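Local coordinates for uncharacterized protein (Sulfolobus turreted icosahedral virus 1, PDB 6BO3) that forms part of the turrets of the icosahedral capsid, probably as a penton protein whose jelly-roll domains help build the fivefold vertices, at residues A[154-159]-A[218-223]; A[166-171]-A[210-215]; A[176-181]-A[204-209]. The protein carries 1 engineered substitution. All coordinates share one frame; numbering follows the deposited sequence.

Contact 1. Residues A[154-159]-A[218-223]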
# COMPACT_ATOMS: atom_id res chain seq x y z
N TYR A 154 -26.87 -0.46 4.52
CA TYR A 154 -25.80 -0.83 3.59
C TYR A 154 -25.19 -2.15 4.00
O TYR A 154 -25.19 -2.52 5.19
CB TYR A 154 -24.71 0.26 3.52
CG TYR A 154 -25.25 1.63 3.23
CD1 TYR A 154 -25.37 2.10 1.92
CD2 TYR A 154 -25.66 2.46 4.26
CE1 TYR A 154 -25.86 3.36 1.66
CE2 TYR A 154 -26.17 3.71 4.01
CZ TYR A 154 -26.27 4.15 2.71
OH TYR A 154 -26.78 5.38 2.46
N THR A 155 -24.71 -2.88 3.01
CA THR A 155 -24.02 -4.15 3.20
C THR A 155 -22.52 -3.96 3.01
O THR A 155 -22.09 -3.38 2.01
CB THR A 155 -24.52 -5.16 2.16
OG1 THR A 155 -25.92 -5.38 2.37
CG2 THR A 155 -23.75 -6.48 2.25
N ILE A 156 -21.72 -4.46 3.95
CA ILE A 156 -20.26 -4.40 3.82
C ILE A 156 -19.79 -5.55 2.90
O ILE A 156 -20.16 -6.71 3.12
CB ILE A 156 -19.59 -4.37 5.22
CG1 ILE A 156 -19.75 -2.96 5.81
CG2 ILE A 156 -18.12 -4.77 5.15
CD1 ILE A 156 -19.78 -2.88 7.31
N PRO A 157 -19.02 -5.24 1.84
CA PRO A 157 -18.76 -6.24 0.78
C PRO A 157 -17.69 -7.30 1.08
O PRO A 157 -17.63 -8.31 0.39
CB PRO A 157 -18.27 -5.37 -0.39
CG PRO A 157 -17.61 -4.22 0.27
CD PRO A 157 -18.50 -3.91 1.46
N ALA A 158 -16.85 -7.06 2.08
CA ALA A 158 -15.68 -7.89 2.29
C ALA A 158 -15.23 -7.87 3.73
O ALA A 158 -15.68 -7.04 4.52
CB ALA A 158 -14.54 -7.40 1.39
N ASN A 159 -14.35 -8.80 4.06
CA ASN A 159 -13.61 -8.74 5.31
C ASN A 159 -12.71 -7.52 5.23
O ASN A 159 -12.10 -7.26 4.19
CB ASN A 159 -12.77 -10.00 5.52
CG ASN A 159 -13.60 -11.24 5.78
OD1 ASN A 159 -14.73 -11.18 6.26
ND2 ASN A 159 -13.02 -12.39 5.48
N ILE A 218 -18.11 7.28 4.91
CA ILE A 218 -18.06 5.88 5.30
C ILE A 218 -17.53 5.06 4.13
O ILE A 218 -18.03 5.14 3.00
CB ILE A 218 -19.46 5.36 5.72
CG1 ILE A 218 -20.10 6.28 6.79
CG2 ILE A 218 -19.37 3.91 6.21
CD1 ILE A 218 -21.47 5.84 7.28
N TYR A 219 -16.51 4.25 4.41
CA TYR A 219 -15.92 3.37 3.42
C TYR A 219 -15.25 2.20 4.12
O TYR A 219 -15.12 2.20 5.35
CB TYR A 219 -14.91 4.14 2.56
CG TYR A 219 -13.75 4.74 3.32
CD1 TYR A 219 -13.88 5.97 3.97
CD2 TYR A 219 -12.53 4.09 3.39
CE1 TYR A 219 -12.82 6.53 4.64
CE2 TYR A 219 -11.45 4.65 4.06
CZ TYR A 219 -11.60 5.87 4.68
OH TYR A 219 -10.56 6.43 5.36
N GLU A 220 -14.85 1.19 3.35
CA GLU A 220 -14.16 0.05 3.93
C GLU A 220 -12.73 -0.04 3.39
O GLU A 220 -12.51 0.02 2.18
CB GLU A 220 -14.92 -1.25 3.65
CG GLU A 220 -14.20 -2.48 4.17
CD GLU A 220 -14.94 -3.79 3.95
OE1 GLU A 220 -15.72 -3.91 2.97
OE2 GLU A 220 -14.73 -4.72 4.75
N GLU A 221 -11.76 -0.21 4.30
CA GLU A 221 -10.39 -0.56 3.92
C GLU A 221 -10.36 -2.06 3.66
O GLU A 221 -10.70 -2.85 4.54
CB GLU A 221 -9.39 -0.23 5.03
CG GLU A 221 -9.19 1.25 5.30
CD GLU A 221 -8.08 1.52 6.30
OE1 GLU A 221 -7.53 2.64 6.29
OE2 GLU A 221 -7.74 0.61 7.08
N VAL A 222 -9.95 -2.44 2.45
CA VAL A 222 -9.89 -3.84 2.03
C VAL A 222 -8.51 -4.16 1.47
O VAL A 222 -7.86 -3.30 0.86
CB VAL A 222 -10.96 -4.16 0.96
CG1 VAL A 222 -10.87 -5.61 0.52
CG2 VAL A 222 -12.36 -3.87 1.51
N ILE A 223 -8.08 -5.40 1.67
CA ILE A 223 -6.79 -5.86 1.20
C ILE A 223 -6.96 -6.90 0.10
O ILE A 223 -7.56 -6.62 -0.94
CB ILE A 223 -6.02 -6.45 2.37
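Residues Ile156, Pro157 and Ala158 enclose the carboxylate of Glu220 in a loop-to-strand contact near one end of a beta sandwich, where the chain leaves strand 149-155 in one sheet and meets strand 213-222 in the other. No clear backbone pairing joins the two segments; one long side chain spans most of the gap. Glu220 has CG trans to its backbone N (chi1 177°) and remains extended beyond CG, which carries the carboxylate from its strand up to the loop. There OE1 lies against CG and CD of Pro157, 3.2 Å from CD, while the CG2 methyl of Ile156 touches both oxygens at 3.4 Å. The other oxygen, OE2, stands 2.5 Å from the carbonyl oxygen of Ala158, a spacing of two oxygens that suggests the buried acid is probably protonated. The sheets of this domain that contain strands 149-155 and 213-222 together have the strand order of a viral jelly roll, and 154-159 carries the chain across from one to the other. Farther along, the methyl of Ala158 rests across the fork of Val222, 4.2 Å from CG2, a lighter apolar touch. CB of Asn159 points away from 218-223, and OD1 accepts a hydrogen bond from Ala201 N. Val199 of strand 193-199 packs against both Ile156 and Glu220.

Contact 2. Residues A[166-171]-A[210-215]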
# COMPACT_ATOMS: atom_id res chain seq x y z
N ILE A 166 -16.41 11.26 10.85
CA ILE A 166 -17.43 12.22 11.22
C ILE A 166 -16.72 13.54 11.50
O ILE A 166 -15.88 13.62 12.39
CB ILE A 166 -18.23 11.75 12.45
CG1 ILE A 166 -18.81 10.35 12.21
CG2 ILE A 166 -19.28 12.78 12.84
CD1 ILE A 166 -19.80 10.26 11.06
N THR A 167 -17.01 14.57 10.71
CA THR A 167 -16.41 15.88 10.95
C THR A 167 -17.39 16.81 11.71
O THR A 167 -18.53 17.06 11.30
CB THR A 167 -15.90 16.55 9.65
OG1 THR A 167 -14.94 15.69 8.99
CG2 THR A 167 -15.26 17.91 9.95
N ASN A 168 -16.95 17.33 12.85
CA ASN A 168 -17.83 18.23 13.59
C ASN A 168 -17.00 19.23 14.35
O ASN A 168 -15.81 19.01 14.57
CB ASN A 168 -18.74 17.43 14.51
CG ASN A 168 -19.95 18.22 14.97
OD1 ASN A 168 -19.89 18.90 15.97
ND2 ASN A 168 -21.06 18.13 14.23
N THR A 169 -17.63 20.34 14.73
CA THR A 169 -16.96 21.43 15.45
C THR A 169 -16.47 20.96 16.81
O THR A 169 -15.35 21.26 17.21
CB THR A 169 -17.90 22.63 15.65
OG1 THR A 169 -19.05 22.22 16.40
CG2 THR A 169 -18.36 23.18 14.32
N SER A 170 -17.32 20.21 17.50
CA SER A 170 -16.98 19.67 18.81
C SER A 170 -16.11 18.42 18.68
O SER A 170 -16.03 17.81 17.60
CB SER A 170 -18.25 19.39 19.63
OG SER A 170 -19.21 18.69 18.86
N THR A 171 -15.43 18.05 19.76
CA THR A 171 -14.59 16.85 19.82
C THR A 171 -15.16 15.86 20.83
O THR A 171 -15.83 16.27 21.78
CB THR A 171 -13.14 17.20 20.22
OG1 THR A 171 -12.54 18.00 19.20
CG2 THR A 171 -12.30 15.94 20.44
N LEU A 210 -26.46 10.86 14.77
CA LEU A 210 -25.51 11.85 15.31
C LEU A 210 -26.25 12.96 16.06
O LEU A 210 -27.41 13.29 15.77
CB LEU A 210 -24.59 12.44 14.22
CG LEU A 210 -23.93 11.53 13.17
CD1 LEU A 210 -23.09 12.32 12.18
CD2 LEU A 210 -23.03 10.45 13.74
N THR A 211 -25.56 13.54 17.03
CA THR A 211 -26.13 14.56 17.90
C THR A 211 -26.10 15.98 17.30
O THR A 211 -26.74 16.87 17.82
CB THR A 211 -25.42 14.58 19.28
OG1 THR A 211 -24.04 14.92 19.10
CG2 THR A 211 -25.51 13.23 19.93
N SER A 212 -25.31 16.18 16.24
CA SER A 212 -25.46 17.35 15.36
C SER A 212 -24.95 17.09 13.94
O SER A 212 -24.11 16.20 13.69
CB SER A 212 -24.83 18.62 15.96
OG SER A 212 -23.43 18.69 15.78
N SER A 213 -25.49 17.86 13.01
CA SER A 213 -25.16 17.68 11.61
C SER A 213 -23.64 17.78 11.34
O SER A 213 -22.98 18.74 11.74
CB SER A 213 -25.93 18.68 10.75
OG SER A 213 -25.71 18.39 9.39
N SER A 214 -23.13 16.77 10.64
CA SER A 214 -21.69 16.54 10.47
C SER A 214 -21.37 16.05 9.06
O SER A 214 -22.20 15.35 8.47
CB SER A 214 -21.27 15.43 11.43
OG SER A 214 -21.67 15.69 12.76
N ALA A 215 -20.18 16.35 8.56
CA ALA A 215 -19.68 15.68 7.33
C ALA A 215 -19.39 14.21 7.63
O ALA A 215 -18.58 13.88 8.51
CB ALA A 215 -18.43 16.36 6.77
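The side-chain amide of Asn168 reaches across to two serines, and with one short antiparallel pairing it closes this end of the sandwich. Its ND2 donates to Ser212 OG and to Ser214 OG, each at 2.9 Å, and both hydroxyls sit tilted from the amide plane. The trans chi1 of Asn168 (-162°) carries ND2 across to the serines. On the other side of the group OD1 accepts from Ser170 N, forming an Asx turn, and from Ser170 OG at 3.0 Å, so that bonds at both ends restrain the rotation of the amide. Ser214 OG passes the chain of bonds on to the backbone oxygen of Ser212, 2.7 Å away, at the corner where the chain passes between the sheets. The tightly packed side is that of Ile166, Leu210 and Ser214: Ile166 presses CG2 against Ser214 CB at 3.6 Å, and its terminal CD1 meets Leu210 CD1 tip to tip at 4.0 Å, with Ile166 CG2 also 3.9 Å from Leu210 CD1. The opposite face is looser. Thr167 and Ala215 form a hydrogen-bonded antiparallel pair, firm from Thr167 N to Ala215 O (2.8 Å) but weak in return, and their side chains touch mainly through their CB atoms, 3.8 Å apart, at an outer surface where Thr167 is exposed. Strand 213-222 here runs between strand 160-167 and strand 138-146, whose Phe146 touches Ala215, while Ile174 of strand 173-181 in the facing sheet packs on Ile166, Asn168 and Ser214.

Contact 3. Residues A[176-181]-A[204-209]. Engineered in segment 204-209: Met208 (natural residue Leu).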
# COMPACT_ATOMS: atom_id res chain seq x y z
N GLN A 176 -24.00 7.49 17.45
CA GLN A 176 -24.09 6.04 17.59
C GLN A 176 -24.32 5.42 16.24
O GLN A 176 -25.05 5.99 15.42
CB GLN A 176 -25.23 5.71 18.57
CG GLN A 176 -25.16 6.62 19.81
CD GLN A 176 -25.70 6.00 21.07
OE1 GLN A 176 -24.99 5.92 22.08
NE2 GLN A 176 -26.97 5.60 21.05
N ILE A 177 -23.64 4.30 15.99
CA ILE A 177 -23.89 3.43 14.82
C ILE A 177 -24.27 2.01 15.29
O ILE A 177 -23.79 1.53 16.33
CB ILE A 177 -22.69 3.45 13.84
CG1 ILE A 177 -23.06 2.89 12.46
CG2 ILE A 177 -21.47 2.76 14.43
CD1 ILE A 177 -22.17 3.41 11.36
N THR A 178 -25.17 1.37 14.53
CA THR A 178 -25.59 -0.02 14.77
C THR A 178 -25.22 -0.88 13.55
O THR A 178 -25.60 -0.51 12.41
CB THR A 178 -27.12 -0.13 15.02
OG1 THR A 178 -27.54 0.83 16.00
CG2 THR A 178 -27.47 -1.51 15.53
N LEU A 179 -24.45 -1.95 13.78
CA LEU A 179 -24.14 -3.00 12.79
C LEU A 179 -24.79 -4.34 13.18
O LEU A 179 -24.89 -4.69 14.36
CB LEU A 179 -22.62 -3.20 12.63
CG LEU A 179 -21.74 -1.95 12.44
CD1 LEU A 179 -20.27 -2.31 12.55
CD2 LEU A 179 -22.01 -1.23 11.12
N THR A 180 -25.25 -5.09 12.20
CA THR A 180 -25.80 -6.42 12.48
C THR A 180 -25.04 -7.41 11.62
O THR A 180 -24.70 -7.09 10.49
CB THR A 180 -27.31 -6.49 12.18
OG1 THR A 180 -27.54 -6.31 10.78
CG2 THR A 180 -28.08 -5.43 12.98
N ILE A 181 -24.72 -8.57 12.17
CA ILE A 181 -24.06 -9.64 11.43
C ILE A 181 -24.59 -10.98 11.94
O ILE A 181 -24.31 -11.39 13.07
CB ILE A 181 -22.51 -9.53 11.47
CG1 ILE A 181 -21.85 -10.70 10.73
CG2 ILE A 181 -21.97 -9.40 12.89
CD1 ILE A 181 -22.01 -10.63 9.23
N GLN A 204 -24.21 -5.71 7.98
CA GLN A 204 -25.13 -4.62 7.66
C GLN A 204 -24.89 -3.40 8.53
O GLN A 204 -24.70 -3.51 9.75
CB GLN A 204 -26.58 -5.08 7.88
CG GLN A 204 -26.99 -6.29 7.06
CD GLN A 204 -27.16 -5.96 5.60
OE1 GLN A 204 -26.45 -6.50 4.75
NE2 GLN A 204 -28.08 -5.05 5.30
N ILE A 205 -24.93 -2.23 7.90
CA ILE A 205 -24.96 -0.98 8.62
C ILE A 205 -26.45 -0.66 8.74
O ILE A 205 -27.10 -0.27 7.76
CB ILE A 205 -24.23 0.15 7.88
CG1 ILE A 205 -22.76 -0.17 7.70
CG2 ILE A 205 -24.35 1.47 8.63
CD1 ILE A 205 -22.04 0.95 6.97
N THR A 206 -27.00 -0.85 9.93
CA THR A 206 -28.44 -0.79 10.08
C THR A 206 -28.92 0.60 10.41
O THR A 206 -30.00 0.97 9.98
CB THR A 206 -28.98 -1.81 11.10
OG1 THR A 206 -28.48 -1.52 12.41
CG2 THR A 206 -28.54 -3.18 10.71
N ASN A 207 -28.14 1.36 11.18
CA ASN A 207 -28.44 2.77 11.39
C ASN A 207 -27.31 3.55 12.04
O ASN A 207 -26.37 2.98 12.57
CB ASN A 207 -29.74 2.97 12.18
CG ASN A 207 -29.68 2.45 13.61
OD1 ASN A 207 -28.73 2.70 14.35
ND2 ASN A 207 -30.74 1.77 14.02
N MET A 208 -27.43 4.87 11.96
CA MET A 208 -26.50 5.80 12.55
C MET A 208 -27.28 7.03 12.99
O MET A 208 -28.18 7.49 12.29
CB MET A 208 -25.43 6.18 11.54
CG MET A 208 -24.26 6.93 12.14
SD MET A 208 -23.10 7.58 10.91
CE MET A 208 -24.07 8.93 10.28
N THR A 209 -26.95 7.56 14.16
CA THR A 209 -27.63 8.75 14.66
C THR A 209 -26.56 9.62 15.26
O THR A 209 -25.82 9.16 16.14
CB THR A 209 -28.67 8.39 15.73
OG1 THR A 209 -29.71 7.58 15.16
CG2 THR A 209 -29.29 9.66 16.31
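Thr178 faces Thr206 and Asn207 together, which places a classic beta bulge in the pairing of two central strands of an otherwise regular antiparallel sheet. Regular backbone bonds run on either side of it, from Gln176 with Thr209 at one end to Thr180 with Gln204 at the other. At the bulge Thr178 O receives Thr206 N at 2.9 Å and, more weakly, Asn207 N at 3.4 Å, so a single carbonyl serves two successive amides, and Thr206 OG1 adds a further weak bond to it. A side-chain bond reinforces the irregularity: Thr178 OG1 donates to Asn207 OD1 at 2.8 Å, coming in tilted 35° from the plane of that carbonyl. Asn207 can reach it because its CG lies between the backbone N and carbonyl carbon (chi1 65°), which lets OD1 face Thr178 OG1. These two strands form the middle of the second sheet of a jelly roll, with strand 184-191 beyond one and strand 149-155 beyond the other. The face carrying Ile177 and Leu179 looks into the core. Along Ile177, CB lies 3.9 Å from Asn207 O; CG1, trans to the backbone N (chi1 -164°), closes to 3.3 Å of the same oxygen; and the terminal CD1 ends 4.0 Å from Ile205 CG2, with CG of the engineered Met208 almost as near. Leu179 and Ile205 lie side by side and point the same way, Leu179 CD2 being 3.7 Å from Ile205 CG1. On the other face Thr180 CG2 and Thr206 CG2 approach to 3.2 Å, closer than normal contact and so of doubtful accuracy. Gln204 instead sends its amide oxygen to the hydroxyl of Thr155, on the neighbouring strand 149-155.

How the contacts relate
Read from the N terminus, the chain passes 154-159, 166-171 and 176-181 on its way out, turns back through strands 184-191 and 193-199, and returns through 204-209, 210-215 and 218-223. The three closures are therefore concentric: contact 3 closes the innermost loop, contact 2 the next and contact 1 the widest, and none cross. This hairpin-like folding back is the general principle of the jelly roll. Contact 3 joins two strands of one sheet, contact 2 two strands of the other, and contact 1 bridges between the sheets. Contacts 1 and 3 also touch directly where strands 149-155 and 204-210 run side by side, while contacts 2 and 3 meet at Ile166 and the engineered Met208.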